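Local structure of cellulase (5HOS) at residues M157-D162 and L194-H199; D164-A169 and N210-A215; A171-I176 and A215-P220. The protein probably hydrolyses internal beta-1,4-glucosidic bonds of cellulose and related glucans, as an endo-beta-1,4-glucanase of glycosyl hydrolase family 5. All blocks are in the same frame, centred on the assembly; numbering follows the deposited sequence.

Contact 1 of 3, residues M157-D162 and L194-H199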
# COMPACT_ATOMS: atom_id res chain seq x y z
N MET A 157 2.09 4.25 -6.26
CA MET A 157 3.27 3.42 -6.55
C MET A 157 3.81 2.75 -5.31
O MET A 157 4.03 3.42 -4.31
CB MET A 157 4.39 4.29 -7.14
CG MET A 157 5.66 3.53 -7.55
SD MET A 157 5.32 2.22 -8.73
CE MET A 157 4.54 3.12 -10.06
N ASN A 158 4.10 1.46 -5.39
CA ASN A 158 4.76 0.80 -4.27
C ASN A 158 6.26 1.12 -4.23
O ASN A 158 6.96 0.85 -5.20
CB ASN A 158 4.62 -0.71 -4.37
CG ASN A 158 5.10 -1.40 -3.13
OD1 ASN A 158 4.55 -1.19 -2.05
ND2 ASN A 158 6.12 -2.24 -3.26
N GLU A 159 6.72 1.64 -3.10
CA GLU A 159 8.15 1.76 -2.77
C GLU A 159 9.08 2.22 -3.90
O GLU A 159 9.98 1.47 -4.31
CB GLU A 159 8.64 0.43 -2.17
CG GLU A 159 7.91 0.06 -0.88
CD GLU A 159 8.54 -1.08 -0.10
OE1 GLU A 159 9.57 -1.63 -0.53
OE2 GLU A 159 7.99 -1.43 0.98
N PRO A 160 8.90 3.46 -4.40
CA PRO A 160 9.97 4.07 -5.21
C PRO A 160 11.29 4.01 -4.44
O PRO A 160 11.28 4.25 -3.24
CB PRO A 160 9.53 5.53 -5.38
CG PRO A 160 8.09 5.58 -4.98
CD PRO A 160 7.88 4.45 -4.01
N TYR A 161 12.40 3.65 -5.09
CA TYR A 161 13.68 3.55 -4.33
C TYR A 161 14.99 3.98 -4.98
O TYR A 161 15.91 4.35 -4.25
CB TYR A 161 13.86 2.16 -3.74
CG TYR A 161 14.26 1.09 -4.73
CD1 TYR A 161 13.30 0.36 -5.42
CD2 TYR A 161 15.61 0.79 -4.94
CE1 TYR A 161 13.68 -0.63 -6.31
CE2 TYR A 161 15.99 -0.20 -5.84
CZ TYR A 161 15.02 -0.91 -6.51
OH TYR A 161 15.38 -1.88 -7.39
N ASP A 162 15.11 3.87 -6.30
CA ASP A 162 16.33 4.36 -6.98
C ASP A 162 16.02 5.58 -7.85
O ASP A 162 16.60 5.81 -8.90
CB ASP A 162 17.09 3.23 -7.71
CG ASP A 162 16.29 2.57 -8.80
OD1 ASP A 162 15.23 3.09 -9.22
OD2 ASP A 162 16.74 1.50 -9.26
N LEU A 194 12.94 6.15 -1.34
CA LEU A 194 13.68 5.36 -0.34
C LEU A 194 12.79 4.34 0.36
O LEU A 194 12.77 4.26 1.59
CB LEU A 194 14.39 6.27 0.69
CG LEU A 194 15.76 6.84 0.33
CD1 LEU A 194 16.27 7.68 1.50
CD2 LEU A 194 16.76 5.75 -0.03
N TRP A 195 12.04 3.59 -0.45
CA TRP A 195 11.10 2.54 0.00
C TRP A 195 10.03 3.04 0.96
O TRP A 195 9.41 2.26 1.67
CB TRP A 195 11.84 1.35 0.62
CG TRP A 195 12.83 0.66 -0.28
CD1 TRP A 195 12.57 -0.33 -1.17
CD2 TRP A 195 14.24 0.91 -0.34
NE1 TRP A 195 13.74 -0.72 -1.80
CE2 TRP A 195 14.77 0.02 -1.30
CE3 TRP A 195 15.10 1.79 0.33
CZ2 TRP A 195 16.13 -0.00 -1.62
CZ3 TRP A 195 16.45 1.77 0.01
CH2 TRP A 195 16.95 0.87 -0.96
N THR A 196 9.79 4.36 0.91
CA THR A 196 8.80 5.06 1.71
C THR A 196 8.69 4.60 3.18
O THR A 196 7.61 4.52 3.76
CB THR A 196 7.44 5.15 0.93
OG1 THR A 196 6.67 6.25 1.42
CG2 THR A 196 6.62 3.85 0.95
N GLY A 197 9.85 4.34 3.79
CA GLY A 197 9.92 3.93 5.19
C GLY A 197 9.56 5.08 6.12
O GLY A 197 10.09 6.17 5.95
N ALA A 198 8.67 4.85 7.09
CA ALA A 198 8.35 5.90 8.07
C ALA A 198 9.60 6.30 8.84
O ALA A 198 9.90 7.48 8.97
CB ALA A 198 7.25 5.45 9.03
N HIS A 199 10.36 5.30 9.29
CA HIS A 199 11.63 5.48 10.01
C HIS A 199 12.73 6.28 9.29
O HIS A 199 13.59 6.88 9.94
CB HIS A 199 12.21 4.11 10.38
CG HIS A 199 12.73 3.35 9.21
ND1 HIS A 199 14.07 3.18 8.98
CD2 HIS A 199 12.09 2.75 8.18
CE1 HIS A 199 14.24 2.49 7.86
NE2 HIS A 199 13.05 2.22 7.36
O HOH W 1 14.91 6.77 -3.37
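The backbones of Glu159 and Trp195 come together, CA to CA 4.1 Å, and their side chains cross at about a right angle, where two loops meet at the C-terminal end of an eight-stranded beta/alpha barrel. Residues 157-162 follow the fourth strand, 152-155, and residues 194-199 follow the fifth, 188-191. Asn158, Glu159 and Pro160 form the Asn-Glu-Pro sequence that in family 5 glycosidases carries the acid/base glutamate, and Glu159 is consistent with that role. Its side chain also touches Glu271 on strand 267-273, the seventh, where the family usually places its nucleophile. The Glu159 side chain runs out past the backbone of Trp195. Its CB lies 3.9 Å from Trp195 CA, and CG comes 3.7 Å from Trp195 O. CD is still near that oxygen, and the extended chain beyond CG (chi2 -168°) carries the carboxylate on to the indole. At the tip, OE1 approaches the indole at its edge, 3.3 Å from Trp195 CD1, with the carboxylate turned at 90° to the ring. OE2 instead finds its polar partner in His229 ND1, to which it is hydrogen-bonded. One face of the indole is covered by Tyr161, whose CB makes a CH-pi contact 3.5 Å from the centroid of the Trp195 five-membered ring. The phenol ring is nearly parallel to the indole, at 10°, yet displaced so far that the two barely overlap. Beneath these rings the backbones are tied by Trp195 N, which donates to Pro160 O at 3.0 Å. The neighbouring amide, Leu194 N, donates instead to water 1 over 2.9 Å, and that water passes a weak hydrogen bond on to Tyr161 O.

Contact 2 of 3, residues D164-A169 and N210-A215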
# COMPACT_ATOMS: atom_id res chain seq x y z
N ASP A 164 15.57 9.66 -6.74
CA ASP A 164 15.78 10.45 -5.55
C ASP A 164 14.46 11.13 -5.16
O ASP A 164 13.59 11.35 -6.03
CB ASP A 164 16.91 11.45 -5.71
CG ASP A 164 16.47 12.72 -6.36
OD1 ASP A 164 15.99 13.64 -5.65
OD2 ASP A 164 16.60 12.80 -7.59
N PRO A 165 14.30 11.43 -3.86
CA PRO A 165 13.04 11.94 -3.34
C PRO A 165 12.46 13.16 -4.06
O PRO A 165 11.25 13.22 -4.22
CB PRO A 165 13.38 12.25 -1.88
CG PRO A 165 14.39 11.22 -1.53
CD PRO A 165 15.26 11.19 -2.75
N GLN A 166 13.30 14.10 -4.50
CA GLN A 166 12.79 15.30 -5.18
C GLN A 166 12.24 14.97 -6.58
O GLN A 166 11.19 15.48 -6.99
CB GLN A 166 13.86 16.40 -5.24
CG GLN A 166 13.28 17.80 -5.39
CD GLN A 166 12.40 18.23 -4.21
OE1 GLN A 166 12.85 18.34 -3.05
NE2 GLN A 166 11.13 18.49 -4.49
N ALA A 167 12.95 14.12 -7.32
CA ALA A 167 12.50 13.68 -8.65
C ALA A 167 11.23 12.86 -8.53
O ALA A 167 10.33 12.98 -9.37
CB ALA A 167 13.57 12.87 -9.35
N TRP A 168 11.16 12.01 -7.50
CA TRP A 168 9.96 11.24 -7.26
C TRP A 168 8.76 12.16 -6.94
O TRP A 168 7.69 11.97 -7.50
CB TRP A 168 10.13 10.20 -6.14
CG TRP A 168 8.80 9.64 -5.79
CD1 TRP A 168 8.11 9.85 -4.64
CD2 TRP A 168 7.93 8.91 -6.66
NE1 TRP A 168 6.88 9.25 -4.72
CE2 TRP A 168 6.74 8.67 -5.95
CE3 TRP A 168 8.04 8.43 -7.98
CZ2 TRP A 168 5.67 7.96 -6.50
CZ3 TRP A 168 6.98 7.71 -8.52
CH2 TRP A 168 5.81 7.49 -7.78
N ALA A 169 8.95 13.13 -6.06
CA ALA A 169 7.87 14.07 -5.72
C ALA A 169 7.31 14.77 -6.95
O ALA A 169 6.12 14.98 -7.03
CB ALA A 169 8.33 15.09 -4.69
N ASN A 210 12.66 12.62 1.78
CA ASN A 210 11.20 12.69 1.75
C ASN A 210 10.66 13.84 2.59
O ASN A 210 9.71 14.49 2.18
CB ASN A 210 10.57 11.37 2.18
CG ASN A 210 10.80 10.27 1.16
OD1 ASN A 210 10.90 10.54 -0.03
ND2 ASN A 210 10.88 9.03 1.62
N ALA A 211 11.30 14.11 3.73
CA ALA A 211 10.88 15.21 4.61
C ALA A 211 10.81 16.56 3.90
O ALA A 211 9.93 17.38 4.20
CB ALA A 211 11.79 15.29 5.83
N VAL A 212 11.73 16.80 2.97
CA VAL A 212 11.74 18.03 2.18
C VAL A 212 10.84 17.86 0.96
O VAL A 212 9.92 18.65 0.72
CB VAL A 212 13.18 18.42 1.76
CG1 VAL A 212 13.18 19.63 0.83
CG2 VAL A 212 14.03 18.70 2.99
N ALA A 213 11.11 16.82 0.18
CA ALA A 213 10.46 16.64 -1.12
C ALA A 213 8.94 16.52 -1.03
O ALA A 213 8.21 17.10 -1.83
CB ALA A 213 11.05 15.43 -1.83
N MET A 214 8.46 15.79 -0.02
CA MET A 214 7.05 15.50 0.11
C MET A 214 6.28 16.61 0.83
O MET A 214 5.06 16.63 0.74
CB MET A 214 6.85 14.15 0.80
CG MET A 214 7.49 12.97 0.06
SD MET A 214 6.95 12.68 -1.66
CE MET A 214 5.20 12.51 -1.38
N ALA A 215 6.98 17.54 1.48
CA ALA A 215 6.32 18.69 2.14
C ALA A 215 5.55 19.56 1.16
O ALA A 215 4.50 20.11 1.50
CB ALA A 215 7.34 19.54 2.89
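Ala213 packs against Pro165, Gln166 and Ala169 in the first turns of helix 165-181, bringing the short helix 210-213 against an outer helix of the beta/alpha barrel. Here the packing is tight. Ala213 CB rests 3.3 Å from Pro165 O and 3.9 Å from Pro165 CB, while Ala169 CB approaches Ala213 CB at 4.0 Å. The methyl groups are small enough to let the two backbones come close, with Gln166 CA and Ala213 CA only 4.9 Å apart. On the inner side Met214, bent at chi2 (-58°), brings its sulfur to 4.1 Å from Ala169 CB. The same SD makes an oblique Met-aromatic contact with Trp168, 5.2 Å from the centroid of the five-membered ring. Asn210 lays OD1 3.5 Å from Pro165 CB, and that oxygen accepts a hydrogen bond from Ala193 N. Trp168 NE1 likewise bonds outside the pair, donating to Pro191 O.

The outer side is looser. Val212 is exposed, and across the contact its CG1 only grazes Gln166 OE1. The Gln166 chain turns at chi2 (62°), which lays its amide over Ala213, with OE1 3.5 Å from Ala213 CA. Apart from this interface, Asp164 is the N-cap that begins helix 165-181, its OD1 met by Gln166 N from above the carboxylate plane. With no hydrogen bond crossing between the segments, their fit rests on close apolar and van der Waals packing.

Contact 3 of 3, residues A171-I176 and A215-P220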
# COMPACT_ATOMS: atom_id res chain seq x y z
N ALA A 171 7.32 13.55 -10.12
CA ALA A 171 6.53 12.53 -10.80
C ALA A 171 5.19 12.27 -10.09
O ALA A 171 4.15 12.21 -10.75
CB ALA A 171 7.33 11.23 -10.89
N ALA A 172 5.22 12.13 -8.77
CA ALA A 172 4.00 11.90 -7.99
C ALA A 172 3.03 13.05 -8.19
O ALA A 172 1.84 12.83 -8.41
CB ALA A 172 4.33 11.73 -6.51
N GLN A 173 3.55 14.26 -8.13
CA GLN A 173 2.70 15.45 -8.32
C GLN A 173 2.04 15.46 -9.69
O GLN A 173 0.86 15.81 -9.81
CB GLN A 173 3.53 16.73 -8.14
CG GLN A 173 2.70 18.01 -8.14
CD GLN A 173 1.75 18.05 -6.97
OE1 GLN A 173 2.16 18.28 -5.84
NE2 GLN A 173 0.47 17.80 -7.23
N ALA A 174 2.80 15.08 -10.71
CA ALA A 174 2.26 15.04 -12.07
C ALA A 174 1.11 14.03 -12.17
O ALA A 174 0.09 14.33 -12.79
CB ALA A 174 3.35 14.72 -13.06
N SER A 175 1.27 12.86 -11.56
CA SER A 175 0.21 11.85 -11.61
C SER A 175 -1.02 12.27 -10.79
O SER A 175 -2.15 12.03 -11.21
CB SER A 175 0.73 10.47 -11.16
OG SER A 175 1.07 10.47 -9.79
N ILE A 176 -0.80 12.93 -9.65
CA ILE A 176 -1.92 13.48 -8.84
C ILE A 176 -2.71 14.49 -9.68
O ILE A 176 -3.94 14.41 -9.76
CB ILE A 176 -1.42 14.15 -7.54
CG1 ILE A 176 -0.87 13.10 -6.56
CG2 ILE A 176 -2.50 14.98 -6.86
CD1 ILE A 176 0.06 13.66 -5.51
N ALA A 215 6.98 17.54 1.48
CA ALA A 215 6.32 18.69 2.14
C ALA A 215 5.55 19.56 1.16
O ALA A 215 4.50 20.11 1.50
CB ALA A 215 7.34 19.54 2.89
N SER A 216 6.06 19.68 -0.06
CA SER A 216 5.44 20.54 -1.06
C SER A 216 4.39 19.82 -1.92
O SER A 216 3.81 20.46 -2.81
CB SER A 216 6.51 21.18 -1.94
OG SER A 216 7.32 20.20 -2.56
N ILE A 217 4.13 18.53 -1.68
CA ILE A 217 3.05 17.83 -2.41
C ILE A 217 1.72 18.53 -2.17
O ILE A 217 1.37 18.86 -1.04
CB ILE A 217 2.92 16.34 -2.03
CG1 ILE A 217 4.01 15.53 -2.71
CG2 ILE A 217 1.55 15.75 -2.44
CD1 ILE A 217 3.91 15.41 -4.23
N ARG A 218 0.99 18.71 -3.27
CA ARG A 218 -0.34 19.30 -3.24
C ARG A 218 -1.31 18.39 -4.01
O ARG A 218 -0.91 17.55 -4.84
CB ARG A 218 -0.31 20.71 -3.83
CG ARG A 218 0.55 21.70 -3.05
CD ARG A 218 -0.04 22.09 -1.69
NE ARG A 218 0.87 22.92 -0.89
CZ ARG A 218 1.79 22.49 -0.02
NH1 ARG A 218 1.97 21.19 0.23
NH2 ARG A 218 2.55 23.37 0.63
N ASP A 219 -2.59 18.54 -3.70
CA ASP A 219 -3.66 17.81 -4.37
C ASP A 219 -4.71 18.84 -4.74
O ASP A 219 -5.28 19.45 -3.83
CB ASP A 219 -4.25 16.76 -3.42
CG ASP A 219 -5.40 15.97 -4.03
OD1 ASP A 219 -5.86 16.28 -5.16
OD2 ASP A 219 -5.86 15.02 -3.37
N PRO A 220 -5.00 19.02 -6.04
CA PRO A 220 -6.09 19.95 -6.44
C PRO A 220 -7.46 19.75 -5.77
O PRO A 220 -8.22 20.71 -5.68
CB PRO A 220 -6.20 19.73 -7.96
CG PRO A 220 -4.81 19.35 -8.36
CD PRO A 220 -4.27 18.51 -7.22
O HOH W 2 4.65 19.41 -5.40
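The carboxamide of Gln173 pairs with the backbone of Arg218 through both of its ends. Gln173 OE1 accepts from Arg218 N at 2.9 Å, nearly straight at 169° and on a lone pair in the carbonyl plane. Gln173 NE2 donates to Arg218 O at 2.8 Å, with that oxygen in the amide plane although the donor stands above the plane of the acceptor carbonyl. The group is brought there by a chain that leaves with CG anti to N and then bends at chi2 (64°). OE1 takes a further bond from water 2 at 2.8 Å, which also donates to Ser216 O. Arg218 folds its own side chain back along the loop, NH1 donating to Ile217 O at 2.7 Å and to Ala215 O at 3.0 Å; Lys265 NZ also bonds Ile217 O.

Beneath this polar layer, Ile176 and Ile217 pack on the barrel-facing side. Ile176 CD1 meets Ile217 CG2 at 4.0 Å, and Ile176 CG2 lies near Asp219 CA and against the Pro220 ring at CD. Ile217 CD1 also reaches Ala172 CB. The carboxylate of Asp219 bonds beyond the contact, to Arg223 N and, in a salt bridge, to Arg180. Two hydrogen bonds, one accepted and one donated, fix the rotation of the Gln173 amide and satisfy both the N-H and the C=O of Arg218, so one glutamine ties the loop leading to strand 224-231 to helix 165-181.

In the fold
The three contacts cross along the chain: residues 157-162, 164-169 and 171-176 come first, and 194-199, 210-215 and 215-220 follow in the same order. They join the loop and helix 165-181 that follow strand 152-155 to the connection between strands 188-191 and 224-231. Contact 1 lies at the mouth of the barrel, its centre 11 Å from that of contact 2 and 16 Å from that of contact 3. Contacts 2 and 3, 10 Å apart, both use helix 165-181; their segments meet at Ala215, and Ala169 O touches Ile217 CD1. Pro160 and Met157 pack on Trp168, so the loop carrying the probable acid/base glutamate is packed directly against the start of helix 165-181.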